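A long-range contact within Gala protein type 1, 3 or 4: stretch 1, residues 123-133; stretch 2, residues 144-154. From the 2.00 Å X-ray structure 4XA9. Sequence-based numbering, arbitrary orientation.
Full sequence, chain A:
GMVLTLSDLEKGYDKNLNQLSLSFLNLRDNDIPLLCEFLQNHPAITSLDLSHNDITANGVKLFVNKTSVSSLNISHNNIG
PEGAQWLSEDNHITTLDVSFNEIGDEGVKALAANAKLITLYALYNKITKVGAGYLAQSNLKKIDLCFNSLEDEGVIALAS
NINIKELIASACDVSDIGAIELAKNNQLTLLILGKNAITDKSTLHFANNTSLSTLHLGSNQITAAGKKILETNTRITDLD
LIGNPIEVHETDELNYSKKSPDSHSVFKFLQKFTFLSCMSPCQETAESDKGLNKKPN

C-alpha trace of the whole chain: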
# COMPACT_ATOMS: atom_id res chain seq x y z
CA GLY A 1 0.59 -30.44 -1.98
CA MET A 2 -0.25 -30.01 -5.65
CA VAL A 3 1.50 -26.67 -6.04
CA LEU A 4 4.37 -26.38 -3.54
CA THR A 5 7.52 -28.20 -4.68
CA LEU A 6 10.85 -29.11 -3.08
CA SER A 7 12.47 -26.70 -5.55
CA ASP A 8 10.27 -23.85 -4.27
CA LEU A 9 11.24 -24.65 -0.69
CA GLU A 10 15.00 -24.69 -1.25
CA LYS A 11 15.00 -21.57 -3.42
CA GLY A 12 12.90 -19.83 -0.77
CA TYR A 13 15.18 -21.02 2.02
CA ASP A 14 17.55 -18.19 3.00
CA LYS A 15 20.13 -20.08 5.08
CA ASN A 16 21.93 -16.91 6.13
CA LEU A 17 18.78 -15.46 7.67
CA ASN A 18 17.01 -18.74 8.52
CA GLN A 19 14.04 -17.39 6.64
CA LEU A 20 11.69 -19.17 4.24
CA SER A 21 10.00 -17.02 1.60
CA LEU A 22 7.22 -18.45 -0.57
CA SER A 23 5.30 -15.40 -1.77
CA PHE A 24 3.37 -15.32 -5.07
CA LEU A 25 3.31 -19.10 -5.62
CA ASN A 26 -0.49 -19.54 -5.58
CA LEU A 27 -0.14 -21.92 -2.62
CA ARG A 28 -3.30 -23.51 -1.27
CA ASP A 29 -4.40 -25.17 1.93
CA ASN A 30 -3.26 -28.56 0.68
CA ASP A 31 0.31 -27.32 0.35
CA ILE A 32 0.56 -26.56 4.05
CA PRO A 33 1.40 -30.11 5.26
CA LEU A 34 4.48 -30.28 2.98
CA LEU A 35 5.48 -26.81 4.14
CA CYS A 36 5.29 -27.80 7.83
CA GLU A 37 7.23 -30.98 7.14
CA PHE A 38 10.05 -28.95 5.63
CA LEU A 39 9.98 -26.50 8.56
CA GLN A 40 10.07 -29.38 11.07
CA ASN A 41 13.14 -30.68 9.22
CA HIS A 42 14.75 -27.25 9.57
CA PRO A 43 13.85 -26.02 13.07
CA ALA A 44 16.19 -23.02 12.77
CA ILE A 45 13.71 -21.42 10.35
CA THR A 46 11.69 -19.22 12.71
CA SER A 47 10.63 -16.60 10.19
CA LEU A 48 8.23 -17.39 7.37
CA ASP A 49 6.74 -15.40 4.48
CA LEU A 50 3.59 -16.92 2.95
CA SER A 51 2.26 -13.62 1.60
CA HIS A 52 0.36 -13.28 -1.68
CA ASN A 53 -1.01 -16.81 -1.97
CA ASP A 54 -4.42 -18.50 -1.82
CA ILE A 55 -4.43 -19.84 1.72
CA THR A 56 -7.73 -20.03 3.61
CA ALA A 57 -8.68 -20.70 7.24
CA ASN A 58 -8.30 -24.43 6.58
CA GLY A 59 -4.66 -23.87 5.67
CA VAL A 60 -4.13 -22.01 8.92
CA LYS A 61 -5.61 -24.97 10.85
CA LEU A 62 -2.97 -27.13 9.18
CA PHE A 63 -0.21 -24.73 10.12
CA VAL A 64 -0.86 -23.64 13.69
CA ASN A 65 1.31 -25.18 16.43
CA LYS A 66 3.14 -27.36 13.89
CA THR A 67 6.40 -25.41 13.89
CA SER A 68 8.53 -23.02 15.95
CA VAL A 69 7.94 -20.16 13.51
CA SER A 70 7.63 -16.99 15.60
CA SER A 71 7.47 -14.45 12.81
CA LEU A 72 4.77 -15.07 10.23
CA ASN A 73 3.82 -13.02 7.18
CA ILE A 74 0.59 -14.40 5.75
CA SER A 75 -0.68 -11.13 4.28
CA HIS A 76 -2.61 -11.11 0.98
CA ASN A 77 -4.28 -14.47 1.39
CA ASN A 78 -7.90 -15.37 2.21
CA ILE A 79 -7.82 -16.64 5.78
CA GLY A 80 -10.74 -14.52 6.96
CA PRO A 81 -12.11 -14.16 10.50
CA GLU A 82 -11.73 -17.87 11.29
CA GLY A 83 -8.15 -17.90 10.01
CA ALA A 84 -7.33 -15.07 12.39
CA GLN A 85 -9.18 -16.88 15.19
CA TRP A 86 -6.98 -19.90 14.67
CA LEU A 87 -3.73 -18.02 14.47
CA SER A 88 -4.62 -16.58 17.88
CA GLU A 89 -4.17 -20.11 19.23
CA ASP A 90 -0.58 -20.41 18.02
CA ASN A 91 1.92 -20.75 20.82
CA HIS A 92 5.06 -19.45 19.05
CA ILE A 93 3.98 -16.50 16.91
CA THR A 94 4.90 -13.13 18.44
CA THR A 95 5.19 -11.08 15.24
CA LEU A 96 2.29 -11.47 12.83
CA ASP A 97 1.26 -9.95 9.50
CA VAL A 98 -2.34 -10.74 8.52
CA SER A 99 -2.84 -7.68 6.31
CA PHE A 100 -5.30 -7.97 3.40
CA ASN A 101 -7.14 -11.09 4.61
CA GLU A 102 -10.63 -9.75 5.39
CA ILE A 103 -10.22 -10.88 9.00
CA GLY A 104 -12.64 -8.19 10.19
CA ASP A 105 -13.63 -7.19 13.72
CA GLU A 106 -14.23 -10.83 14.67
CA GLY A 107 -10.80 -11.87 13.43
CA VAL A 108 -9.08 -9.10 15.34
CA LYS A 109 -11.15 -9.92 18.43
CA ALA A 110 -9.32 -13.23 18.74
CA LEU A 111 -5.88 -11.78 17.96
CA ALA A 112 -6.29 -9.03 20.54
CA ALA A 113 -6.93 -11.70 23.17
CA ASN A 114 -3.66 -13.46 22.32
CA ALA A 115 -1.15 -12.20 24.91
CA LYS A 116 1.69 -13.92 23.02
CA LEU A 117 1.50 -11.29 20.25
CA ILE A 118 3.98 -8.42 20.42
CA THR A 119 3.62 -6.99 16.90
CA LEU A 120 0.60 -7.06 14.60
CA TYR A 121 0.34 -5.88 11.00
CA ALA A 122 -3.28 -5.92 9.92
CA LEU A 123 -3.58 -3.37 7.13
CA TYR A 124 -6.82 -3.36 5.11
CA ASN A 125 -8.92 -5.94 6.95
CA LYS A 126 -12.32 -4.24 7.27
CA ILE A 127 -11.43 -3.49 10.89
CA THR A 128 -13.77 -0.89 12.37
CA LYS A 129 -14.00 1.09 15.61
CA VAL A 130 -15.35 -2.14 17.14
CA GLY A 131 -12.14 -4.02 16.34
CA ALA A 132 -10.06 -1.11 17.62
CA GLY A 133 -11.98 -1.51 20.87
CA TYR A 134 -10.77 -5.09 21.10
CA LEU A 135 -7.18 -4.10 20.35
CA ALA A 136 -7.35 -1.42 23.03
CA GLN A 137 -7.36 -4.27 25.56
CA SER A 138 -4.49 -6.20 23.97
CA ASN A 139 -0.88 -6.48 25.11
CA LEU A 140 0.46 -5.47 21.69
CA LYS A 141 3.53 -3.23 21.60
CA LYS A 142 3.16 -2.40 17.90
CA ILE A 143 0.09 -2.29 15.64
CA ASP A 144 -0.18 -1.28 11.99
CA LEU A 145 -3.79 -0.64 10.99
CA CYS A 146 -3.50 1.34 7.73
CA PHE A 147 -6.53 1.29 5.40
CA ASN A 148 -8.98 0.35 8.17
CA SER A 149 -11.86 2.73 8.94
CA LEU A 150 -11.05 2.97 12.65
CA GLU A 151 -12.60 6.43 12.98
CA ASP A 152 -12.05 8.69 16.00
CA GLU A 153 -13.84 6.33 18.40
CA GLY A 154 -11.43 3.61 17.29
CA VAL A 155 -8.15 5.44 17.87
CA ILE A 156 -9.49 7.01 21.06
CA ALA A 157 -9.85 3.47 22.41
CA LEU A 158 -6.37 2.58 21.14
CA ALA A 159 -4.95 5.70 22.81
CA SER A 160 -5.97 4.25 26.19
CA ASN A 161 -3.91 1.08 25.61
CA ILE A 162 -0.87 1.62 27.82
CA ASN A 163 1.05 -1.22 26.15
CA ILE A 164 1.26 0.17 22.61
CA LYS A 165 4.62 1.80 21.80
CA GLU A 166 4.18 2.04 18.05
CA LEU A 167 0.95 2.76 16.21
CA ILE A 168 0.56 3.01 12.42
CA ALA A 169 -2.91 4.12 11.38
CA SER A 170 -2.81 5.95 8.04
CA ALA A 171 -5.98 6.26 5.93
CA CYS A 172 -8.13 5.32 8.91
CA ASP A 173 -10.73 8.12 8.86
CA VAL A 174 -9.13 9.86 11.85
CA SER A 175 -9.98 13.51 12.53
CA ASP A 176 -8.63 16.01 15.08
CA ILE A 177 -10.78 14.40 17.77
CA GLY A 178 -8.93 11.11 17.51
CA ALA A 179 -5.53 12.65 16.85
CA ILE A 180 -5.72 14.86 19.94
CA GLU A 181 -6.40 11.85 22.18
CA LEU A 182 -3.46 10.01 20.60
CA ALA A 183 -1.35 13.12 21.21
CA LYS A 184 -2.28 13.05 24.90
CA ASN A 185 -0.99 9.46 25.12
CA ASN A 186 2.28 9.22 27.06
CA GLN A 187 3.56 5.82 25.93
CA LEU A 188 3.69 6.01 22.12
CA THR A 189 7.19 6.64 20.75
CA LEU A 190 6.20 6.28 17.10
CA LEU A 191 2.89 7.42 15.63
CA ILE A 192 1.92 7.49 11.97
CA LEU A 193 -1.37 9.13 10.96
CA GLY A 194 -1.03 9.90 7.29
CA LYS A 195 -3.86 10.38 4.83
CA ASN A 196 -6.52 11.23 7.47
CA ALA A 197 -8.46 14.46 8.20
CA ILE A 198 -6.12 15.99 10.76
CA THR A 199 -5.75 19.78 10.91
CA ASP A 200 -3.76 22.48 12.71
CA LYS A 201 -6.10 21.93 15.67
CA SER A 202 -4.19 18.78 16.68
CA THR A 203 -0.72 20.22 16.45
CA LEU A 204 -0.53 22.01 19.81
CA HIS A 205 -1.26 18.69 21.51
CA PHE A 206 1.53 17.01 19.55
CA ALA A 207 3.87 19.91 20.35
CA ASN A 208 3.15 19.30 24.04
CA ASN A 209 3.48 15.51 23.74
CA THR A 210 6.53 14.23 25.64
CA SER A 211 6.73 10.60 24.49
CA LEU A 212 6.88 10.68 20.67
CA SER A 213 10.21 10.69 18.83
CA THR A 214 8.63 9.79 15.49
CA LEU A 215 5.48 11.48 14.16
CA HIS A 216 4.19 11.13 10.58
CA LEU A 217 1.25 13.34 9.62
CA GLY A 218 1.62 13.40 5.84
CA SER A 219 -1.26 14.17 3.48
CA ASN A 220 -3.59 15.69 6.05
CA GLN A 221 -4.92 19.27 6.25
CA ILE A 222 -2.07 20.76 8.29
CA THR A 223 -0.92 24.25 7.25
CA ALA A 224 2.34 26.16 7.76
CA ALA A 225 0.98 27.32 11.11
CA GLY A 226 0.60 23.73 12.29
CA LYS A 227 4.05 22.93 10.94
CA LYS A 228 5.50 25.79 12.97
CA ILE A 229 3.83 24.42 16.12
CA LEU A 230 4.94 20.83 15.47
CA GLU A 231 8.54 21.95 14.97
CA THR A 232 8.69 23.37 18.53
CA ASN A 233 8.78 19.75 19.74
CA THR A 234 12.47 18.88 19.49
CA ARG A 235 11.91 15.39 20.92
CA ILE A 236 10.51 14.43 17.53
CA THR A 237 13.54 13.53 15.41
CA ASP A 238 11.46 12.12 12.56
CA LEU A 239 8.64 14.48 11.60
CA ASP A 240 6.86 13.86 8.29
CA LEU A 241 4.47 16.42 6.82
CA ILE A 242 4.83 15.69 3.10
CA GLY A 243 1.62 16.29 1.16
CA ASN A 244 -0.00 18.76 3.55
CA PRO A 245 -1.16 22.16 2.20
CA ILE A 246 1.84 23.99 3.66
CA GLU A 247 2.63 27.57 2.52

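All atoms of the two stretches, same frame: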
# COMPACT_ATOMS: atom_id res chain seq x y z
N LEU A 123 -3.12 -4.37 8.08
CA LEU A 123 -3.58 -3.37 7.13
C LEU A 123 -4.74 -3.92 6.31
O LEU A 123 -4.77 -5.11 6.00
CB LEU A 123 -2.45 -2.94 6.18
CG LEU A 123 -1.26 -2.14 6.70
CD1 LEU A 123 -0.35 -2.99 7.57
CD2 LEU A 123 -0.47 -1.58 5.52
N TYR A 124 -5.68 -3.04 5.97
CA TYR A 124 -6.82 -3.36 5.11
C TYR A 124 -7.50 -4.70 5.45
O TYR A 124 -7.32 -5.69 4.75
CB TYR A 124 -6.40 -3.37 3.63
CG TYR A 124 -7.58 -3.30 2.69
CD1 TYR A 124 -8.28 -2.11 2.52
CD2 TYR A 124 -8.00 -4.42 1.98
CE1 TYR A 124 -9.37 -2.04 1.67
CE2 TYR A 124 -9.10 -4.36 1.12
CZ TYR A 124 -9.77 -3.16 0.97
OH TYR A 124 -10.86 -3.08 0.13
N ASN A 125 -8.28 -4.71 6.52
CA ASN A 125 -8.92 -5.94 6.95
C ASN A 125 -10.38 -5.74 7.34
O ASN A 125 -10.95 -6.57 8.04
CB ASN A 125 -8.15 -6.56 8.12
CG ASN A 125 -7.18 -7.65 7.67
OD1 ASN A 125 -7.54 -8.54 6.89
ND2 ASN A 125 -5.95 -7.59 8.17
N LYS A 126 -10.96 -4.64 6.88
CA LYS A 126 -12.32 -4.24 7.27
C LYS A 126 -12.45 -4.12 8.79
O LYS A 126 -13.52 -4.39 9.35
CB LYS A 126 -13.36 -5.22 6.72
CG LYS A 126 -13.32 -5.37 5.21
CD LYS A 126 -14.36 -6.37 4.71
CE LYS A 126 -13.75 -7.33 3.69
NZ LYS A 126 -12.42 -6.88 3.18
N ILE A 127 -11.37 -3.72 9.45
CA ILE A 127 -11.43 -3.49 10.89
C ILE A 127 -12.09 -2.14 11.15
O ILE A 127 -11.75 -1.15 10.52
CB ILE A 127 -10.02 -3.55 11.52
CG1 ILE A 127 -9.37 -4.90 11.20
CG2 ILE A 127 -10.09 -3.30 13.03
CD1 ILE A 127 -7.90 -4.98 11.54
N THR A 128 -13.05 -2.12 12.06
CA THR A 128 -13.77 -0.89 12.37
C THR A 128 -13.43 -0.41 13.77
O THR A 128 -12.54 -0.95 14.41
CB THR A 128 -15.30 -1.08 12.26
OG1 THR A 128 -15.76 -1.87 13.37
CG2 THR A 128 -15.65 -1.78 10.95
N LYS A 129 -14.16 0.61 14.24
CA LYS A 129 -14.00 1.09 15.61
C LYS A 129 -14.26 -0.03 16.63
O LYS A 129 -13.75 0.01 17.75
CB LYS A 129 -14.94 2.27 15.88
CG LYS A 129 -16.42 1.95 15.67
CD LYS A 129 -17.28 3.21 15.83
CE LYS A 129 -18.76 2.90 15.71
NZ LYS A 129 -19.11 2.32 14.38
N VAL A 130 -15.06 -1.02 16.25
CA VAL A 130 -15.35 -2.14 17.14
C VAL A 130 -14.09 -2.99 17.35
O VAL A 130 -13.76 -3.35 18.48
CB VAL A 130 -16.50 -3.02 16.60
CG1 VAL A 130 -16.69 -4.24 17.49
CG2 VAL A 130 -17.79 -2.22 16.53
N GLY A 131 -13.39 -3.29 16.26
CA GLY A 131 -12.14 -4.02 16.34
C GLY A 131 -11.07 -3.25 17.10
O GLY A 131 -10.30 -3.84 17.87
N ALA A 132 -11.01 -1.94 16.89
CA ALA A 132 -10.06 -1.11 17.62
C ALA A 132 -10.32 -1.21 19.12
O ALA A 132 -9.39 -1.21 19.92
CB ALA A 132 -10.15 0.33 17.16
N GLY A 133 -11.60 -1.32 19.48
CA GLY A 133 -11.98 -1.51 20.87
C GLY A 133 -11.38 -2.77 21.46
O GLY A 133 -10.92 -2.78 22.61
N ASP A 144 -0.03 -2.01 13.24
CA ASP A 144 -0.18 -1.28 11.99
C ASP A 144 -1.58 -1.55 11.45
O ASP A 144 -1.92 -2.69 11.13
CB ASP A 144 0.89 -1.71 10.98
CG ASP A 144 0.96 -0.80 9.75
OD1 ASP A 144 -0.09 -0.25 9.35
OD2 ASP A 144 2.06 -0.64 9.18
N LEU A 145 -2.39 -0.50 11.37
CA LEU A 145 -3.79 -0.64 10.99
C LEU A 145 -4.19 0.19 9.77
O LEU A 145 -5.36 0.52 9.61
CB LEU A 145 -4.69 -0.25 12.17
CG LEU A 145 -4.61 -1.19 13.37
CD1 LEU A 145 -5.34 -0.62 14.58
CD2 LEU A 145 -5.17 -2.56 12.98
N CYS A 146 -3.22 0.51 8.91
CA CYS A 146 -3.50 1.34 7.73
C CYS A 146 -4.64 0.77 6.90
O CYS A 146 -4.80 -0.44 6.82
CB CYS A 146 -2.25 1.47 6.86
SG CYS A 146 -0.89 2.33 7.66
N PHE A 147 -5.43 1.66 6.30
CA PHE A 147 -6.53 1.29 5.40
C PHE A 147 -7.66 0.55 6.12
O PHE A 147 -8.36 -0.25 5.51
CB PHE A 147 -6.04 0.42 4.23
CG PHE A 147 -4.80 0.96 3.55
CD1 PHE A 147 -4.82 2.19 2.90
CD2 PHE A 147 -3.64 0.21 3.52
CE1 PHE A 147 -3.70 2.67 2.27
CE2 PHE A 147 -2.51 0.69 2.88
CZ PHE A 147 -2.54 1.93 2.25
N ASN A 148 -7.82 0.82 7.41
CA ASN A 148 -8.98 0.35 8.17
C ASN A 148 -9.75 1.56 8.70
O ASN A 148 -9.17 2.44 9.33
CB ASN A 148 -8.57 -0.54 9.34
CG ASN A 148 -7.99 -1.88 8.89
OD1 ASN A 148 -8.72 -2.78 8.49
ND2 ASN A 148 -6.67 -2.01 8.99
N SER A 149 -11.06 1.60 8.46
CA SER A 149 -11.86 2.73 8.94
C SER A 149 -12.05 2.65 10.45
O SER A 149 -13.12 2.26 10.93
CB SER A 149 -13.21 2.77 8.22
OG SER A 149 -13.95 3.92 8.61
N LEU A 150 -11.02 3.03 11.19
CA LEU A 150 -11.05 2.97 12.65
C LEU A 150 -11.90 4.09 13.22
O LEU A 150 -12.50 3.94 14.29
CB LEU A 150 -9.64 3.07 13.24
CG LEU A 150 -8.58 2.08 12.76
CD1 LEU A 150 -7.25 2.41 13.42
CD2 LEU A 150 -9.00 0.65 13.06
N GLU A 151 -11.93 5.22 12.51
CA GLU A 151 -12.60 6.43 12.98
C GLU A 151 -12.02 6.94 14.30
O GLU A 151 -11.13 6.33 14.88
CB GLU A 151 -14.11 6.19 13.09
CG GLU A 151 -14.79 5.95 11.75
CD GLU A 151 -16.29 5.71 11.86
OE1 GLU A 151 -16.71 4.88 12.71
OE2 GLU A 151 -17.05 6.34 11.10
N ASP A 152 -12.53 8.08 14.77
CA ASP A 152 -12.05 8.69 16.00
C ASP A 152 -12.29 7.79 17.21
O ASP A 152 -11.39 7.60 18.04
CB ASP A 152 -12.73 10.04 16.22
CG ASP A 152 -12.28 11.09 15.22
OD1 ASP A 152 -11.07 11.17 14.95
OD2 ASP A 152 -13.14 11.82 14.69
N GLU A 153 -13.49 7.23 17.31
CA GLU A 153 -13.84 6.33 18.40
C GLU A 153 -12.83 5.19 18.50
O GLU A 153 -12.39 4.82 19.59
CB GLU A 153 -15.25 5.78 18.20
CG GLU A 153 -15.70 4.81 19.27
CD GLU A 153 -17.15 4.39 19.10
OE1 GLU A 153 -17.97 5.23 18.67
OE2 GLU A 153 -17.47 3.22 19.40
N GLY A 154 -12.44 4.65 17.35
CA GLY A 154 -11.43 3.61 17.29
C GLY A 154 -10.08 3.97 17.88
O GLY A 154 -9.58 3.25 18.75
O HOH W 1 -10.63 -1.96 5.54
O HOH W 2 -12.34 -0.84 7.77
O HOH W 3 -15.61 2.39 12.10
O HOH W 4 -15.03 1.14 20.10

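Stacked repeats of similar loops illustrate how a buried asparagine can take over backbone hydrogen bonding where no regular strand continues. Here Asn-148, its CA-to-CB bond directed toward the neighbouring stretch, presents OD1 to two main-chain amides at once: Asn-125 N lies 2.8 Å and Ile-127 N 3.0 Å from Asn-148 OD1, both hydrogen bonds of good geometry, near 160° at the hydrogen. Lys-126 N, between them in sequence, is 3.3 Å from Asn-148 OD1 but at a poor angle; it donates instead to a water that in turn donates to Phe-147 O. The amide end of Asn-148 is held partly from within its own loop, where ND2 donates to Leu-145 O at 2.9 Å across the type II turn from Leu-145 to Asn-148; ND2 has a further partner elsewhere in the structure. One direct backbone hydrogen bond completes the set, from Tyr-124 N to Cys-146 O at 2.9 Å.

Where the two backbones stand too far apart or at the wrong angle, water bridges them. One molecule links Ile-127 O to Ser-149 N; another accepts from Lys-129 N and donates to both Ser-149 O and Glu-151 OE1. The same glutamate forms a long salt bridge, with Lys-129 NZ 3.9 Å from Glu-151 OE1, so its charge pairing is loose. Lys-129 also packs through its aliphatic portion, CD lying 3.5 Å from Glu-153 CD.

Apolar packing fills the space around this polar framework. Leu-123 is the most extensively covered residue: its CG approaches Cys-146 CB at 3.7 Å, and its CD2 meets Phe-147 CE2 at 4.0 Å. Farther along, Ile-127 spans two leucines, with CD1 3.9 Å from Leu-145 CD2 and CG2 4.1 Å from Leu-150 CD2. At the helical end, Ala-132 CB sits 3.4 Å from Gly-154 O, and the lack of a side chain at Gly-154 accompanies a close approach of the helices, 4.0 Å between Lys-129 CA and Gly-154 CA.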